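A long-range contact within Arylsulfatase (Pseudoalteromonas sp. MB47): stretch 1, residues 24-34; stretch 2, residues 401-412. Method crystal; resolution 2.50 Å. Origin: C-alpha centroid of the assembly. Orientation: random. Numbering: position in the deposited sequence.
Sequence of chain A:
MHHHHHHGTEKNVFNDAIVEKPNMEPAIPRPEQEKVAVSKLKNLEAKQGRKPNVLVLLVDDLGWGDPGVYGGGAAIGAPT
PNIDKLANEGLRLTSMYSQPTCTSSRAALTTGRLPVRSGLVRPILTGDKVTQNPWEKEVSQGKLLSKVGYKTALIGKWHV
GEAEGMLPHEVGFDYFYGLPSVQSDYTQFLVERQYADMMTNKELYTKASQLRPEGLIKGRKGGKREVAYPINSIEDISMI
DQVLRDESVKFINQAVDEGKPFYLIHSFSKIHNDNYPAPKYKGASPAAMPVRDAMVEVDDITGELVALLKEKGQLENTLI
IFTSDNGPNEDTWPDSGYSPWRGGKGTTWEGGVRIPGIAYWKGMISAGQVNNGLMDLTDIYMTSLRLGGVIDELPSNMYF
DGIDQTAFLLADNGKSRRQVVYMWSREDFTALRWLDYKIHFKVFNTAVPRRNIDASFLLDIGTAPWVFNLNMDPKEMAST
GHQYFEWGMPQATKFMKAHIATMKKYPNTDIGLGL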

# COMPACT_ATOMS: atom_id res chain seq x y z
N MET A 24 22.92 38.39 -8.75
CA MET A 24 23.52 37.48 -7.79
C MET A 24 22.48 37.08 -6.75
O MET A 24 21.69 37.91 -6.30
CB MET A 24 24.72 38.13 -7.07
CG MET A 24 25.78 38.68 -8.00
SD MET A 24 26.91 37.43 -8.62
CE MET A 24 27.78 36.96 -7.12
N GLU A 25 22.50 35.81 -6.35
CA GLU A 25 21.61 35.36 -5.30
C GLU A 25 21.80 36.23 -4.06
O GLU A 25 22.93 36.39 -3.59
CB GLU A 25 21.89 33.89 -4.95
CG GLU A 25 21.00 33.33 -3.84
CD GLU A 25 19.53 33.26 -4.23
OE1 GLU A 25 19.22 33.37 -5.44
OE2 GLU A 25 18.69 33.10 -3.32
N PRO A 26 20.73 36.83 -3.53
CA PRO A 26 20.88 37.63 -2.31
C PRO A 26 21.48 36.81 -1.18
O PRO A 26 21.22 35.61 -1.06
CB PRO A 26 19.44 38.06 -1.99
CG PRO A 26 18.74 38.02 -3.30
CD PRO A 26 19.35 36.88 -4.06
N ALA A 27 22.30 37.46 -0.36
CA ALA A 27 22.99 36.81 0.74
C ALA A 27 22.73 37.55 2.04
O ALA A 27 22.45 38.75 2.04
CB ALA A 27 24.51 36.73 0.48
N ILE A 28 22.84 36.83 3.14
CA ILE A 28 22.68 37.43 4.46
C ILE A 28 24.00 38.09 4.86
O ILE A 28 25.04 37.42 4.84
CB ILE A 28 22.27 36.38 5.49
CG1 ILE A 28 20.90 35.78 5.13
CG2 ILE A 28 22.24 36.98 6.89
CD1 ILE A 28 20.57 34.51 5.89
N PRO A 29 24.00 39.37 5.22
CA PRO A 29 25.25 40.00 5.66
C PRO A 29 25.76 39.36 6.94
O PRO A 29 25.00 39.09 7.87
CB PRO A 29 24.87 41.47 5.88
CG PRO A 29 23.60 41.66 5.11
CD PRO A 29 22.89 40.34 5.16
N ARG A 30 27.07 39.11 6.98
CA ARG A 30 27.76 38.64 8.18
C ARG A 30 28.97 39.54 8.42
O ARG A 30 30.12 39.10 8.37
CB ARG A 30 28.18 37.18 8.04
CG ARG A 30 27.04 36.22 7.75
CD ARG A 30 26.04 36.15 8.89
NE ARG A 30 24.99 35.17 8.63
CZ ARG A 30 23.83 35.10 9.29
NH1 ARG A 30 23.56 35.98 10.25
NH2 ARG A 30 22.94 34.17 8.98
N PRO A 31 28.74 40.83 8.71
CA PRO A 31 29.85 41.79 8.67
C PRO A 31 30.95 41.51 9.68
O PRO A 31 32.12 41.77 9.38
CB PRO A 31 29.15 43.14 8.95
CG PRO A 31 27.86 42.78 9.62
CD PRO A 31 27.45 41.46 9.04
N GLU A 32 30.62 41.00 10.87
CA GLU A 32 31.66 40.70 11.84
C GLU A 32 32.46 39.47 11.43
O GLU A 32 33.69 39.44 11.55
CB GLU A 32 31.06 40.52 13.23
CG GLU A 32 30.41 41.78 13.80
CD GLU A 32 31.36 42.97 13.83
OE1 GLU A 32 32.51 42.80 14.29
OE2 GLU A 32 30.95 44.06 13.39
N GLN A 33 31.77 38.44 10.93
CA GLN A 33 32.48 37.29 10.38
C GLN A 33 33.34 37.69 9.19
O GLN A 33 34.45 37.18 9.01
CB GLN A 33 31.48 36.20 9.99
CG GLN A 33 30.73 35.60 11.18
CD GLN A 33 29.61 34.66 10.78
OE1 GLN A 33 28.61 34.54 11.48
NE2 GLN A 33 29.78 33.97 9.66
N GLU A 34 32.85 38.62 8.36
CA GLU A 34 33.61 39.06 7.20
C GLU A 34 34.89 39.78 7.62
O GLU A 34 35.93 39.62 6.98
CB GLU A 34 32.74 39.97 6.33
CG GLU A 34 33.46 40.62 5.15
CD GLU A 34 33.93 39.62 4.11
OE1 GLU A 34 33.52 38.44 4.17
OE2 GLU A 34 34.73 40.01 3.23
N ASP A 401 23.44 31.61 -8.81
CA ASP A 401 22.81 31.13 -7.59
C ASP A 401 23.79 30.95 -6.44
O ASP A 401 23.36 30.91 -5.28
CB ASP A 401 22.11 29.79 -7.87
CG ASP A 401 21.06 29.91 -8.96
OD1 ASP A 401 19.99 30.50 -8.69
OD2 ASP A 401 21.30 29.42 -10.08
N GLY A 402 25.09 30.85 -6.73
CA GLY A 402 26.06 30.64 -5.68
C GLY A 402 26.26 31.87 -4.82
O GLY A 402 26.10 33.01 -5.27
N ILE A 403 26.60 31.62 -3.56
CA ILE A 403 26.86 32.68 -2.59
C ILE A 403 28.26 32.47 -2.02
O ILE A 403 28.63 31.34 -1.67
CB ILE A 403 25.81 32.67 -1.46
CG1 ILE A 403 24.42 32.94 -2.03
CG2 ILE A 403 26.18 33.70 -0.40
CD1 ILE A 403 23.29 32.60 -1.08
N ASP A 404 29.03 33.55 -1.93
CA ASP A 404 30.34 33.50 -1.29
C ASP A 404 30.17 33.18 0.19
O ASP A 404 29.49 33.91 0.91
CB ASP A 404 31.06 34.83 -1.48
CG ASP A 404 32.39 34.88 -0.75
OD1 ASP A 404 32.95 33.81 -0.45
OD2 ASP A 404 32.86 36.00 -0.46
N GLN A 405 30.79 32.08 0.63
CA GLN A 405 30.67 31.62 2.01
C GLN A 405 31.99 31.73 2.77
O GLN A 405 32.16 31.09 3.82
CB GLN A 405 30.17 30.18 2.05
CG GLN A 405 28.76 29.98 1.52
CD GLN A 405 27.69 30.38 2.53
OE1 GLN A 405 27.95 31.15 3.45
NE2 GLN A 405 26.49 29.84 2.36
N THR A 406 32.93 32.53 2.28
CA THR A 406 34.22 32.66 2.96
C THR A 406 34.04 33.13 4.39
O THR A 406 34.72 32.65 5.31
CB THR A 406 35.13 33.61 2.18
OG1 THR A 406 35.43 33.05 0.90
CG2 THR A 406 36.42 33.86 2.94
N ALA A 407 33.13 34.09 4.62
CA ALA A 407 32.85 34.54 5.98
C ALA A 407 32.20 33.46 6.83
O ALA A 407 32.27 33.52 8.06
CB ALA A 407 31.94 35.77 5.94
N PHE A 408 31.56 32.48 6.20
CA PHE A 408 30.95 31.37 6.93
C PHE A 408 31.98 30.31 7.28
O PHE A 408 31.99 29.80 8.41
CB PHE A 408 29.80 30.80 6.09
CG PHE A 408 29.21 29.52 6.62
CD1 PHE A 408 28.71 29.45 7.91
CD2 PHE A 408 29.13 28.40 5.81
CE1 PHE A 408 28.16 28.28 8.39
CE2 PHE A 408 28.57 27.23 6.28
CZ PHE A 408 28.09 27.16 7.57
N LEU A 409 32.87 29.98 6.34
CA LEU A 409 33.84 28.91 6.56
C LEU A 409 34.99 29.34 7.46
O LEU A 409 35.57 28.49 8.15
CB LEU A 409 34.39 28.42 5.22
CG LEU A 409 33.41 27.74 4.28
CD1 LEU A 409 34.06 27.47 2.93
CD2 LEU A 409 32.89 26.45 4.88
N LEU A 410 35.34 30.62 7.48
CA LEU A 410 36.50 31.10 8.22
C LEU A 410 36.16 31.70 9.57
O LEU A 410 37.06 32.15 10.28
CB LEU A 410 37.27 32.14 7.38
CG LEU A 410 37.74 31.67 6.01
CD1 LEU A 410 38.55 32.76 5.33
CD2 LEU A 410 38.56 30.40 6.11
N ALA A 411 34.88 31.73 9.94
CA ALA A 411 34.46 32.22 11.24
C ALA A 411 34.21 31.05 12.19
O ALA A 411 33.63 30.04 11.80
CB ALA A 411 33.18 33.06 11.12
N ASP A 412 34.67 31.20 13.43
CA ASP A 412 34.40 30.19 14.45
C ASP A 412 32.91 30.10 14.71
O ASP A 412 32.29 31.08 15.14
CB ASP A 412 35.15 30.52 15.74
CG ASP A 412 36.64 30.26 15.64
OD1 ASP A 412 37.07 29.61 14.66
OD2 ASP A 412 37.39 30.72 16.53
O HOH W 1 25.30 35.72 -4.31

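The contact buries 470 Å², both sides summed, and rests on one direct hydrogen bond, one water bridge and small apolar patches.

At Asp 401 the approach is made by backbone. Its CA lies 5.0 Å from CA of Glu 25, and its O lies 3.3 Å from Glu 25 CB, while its own CB points away. The carboxylates do not attract: Glu 25 OE1 and Asp 401 OD1, like charges, are 4.4 Å apart; Asp 401 OD1 is hydrogen-bonded elsewhere in the structure, and Glu 25 OE1 to a residue flanking one of the stretches.

Gly 402 contributes its carbonyl. Water 1 donates to Gly 402 O at 3.0 Å and to Glu 25 O at 2.6 Å, joining two acceptors that could not bond each other directly.

Ile 403 supplies a large apolar surface, with 66 Å² of the residue covered. Its CA-to-CB bond runs sideways, but the chi1 m, chi2 t rotamer brings the end of the chain nearer. CG2 meets Ala 27 CB at 3.6 Å, and CD1 packs 3.7 Å from Glu 25 CG, the aliphatic part of that side chain.

Asp 404 makes no cross-stretch contact but holds the start of the helix from its own stretch: its OD1 accepts from Thr 406 N at 3.0 Å (N-H...O angle 162°) and from Thr 406 OG1 at 2.9 Å.

Ala 407 points toward stretch 1, and its CA comes within 4.7 Å of CA of Glu 34. Its short side chain fits this close approach: CB is 4.1 Å from Gln 33 CB and 3.6 Å from Glu 34 OE1. Gln 33, extended at chi2 (t), donates from NE2 to Ala 407 O at 3.0 Å with an angle of 156°.

Ala 411 closes the contact. Its CB, directed toward stretch 1, lies 3.5 Å from Gln 33 CG, so the glutamine's methylene packs on a methyl while its amide hydrogen-bonds.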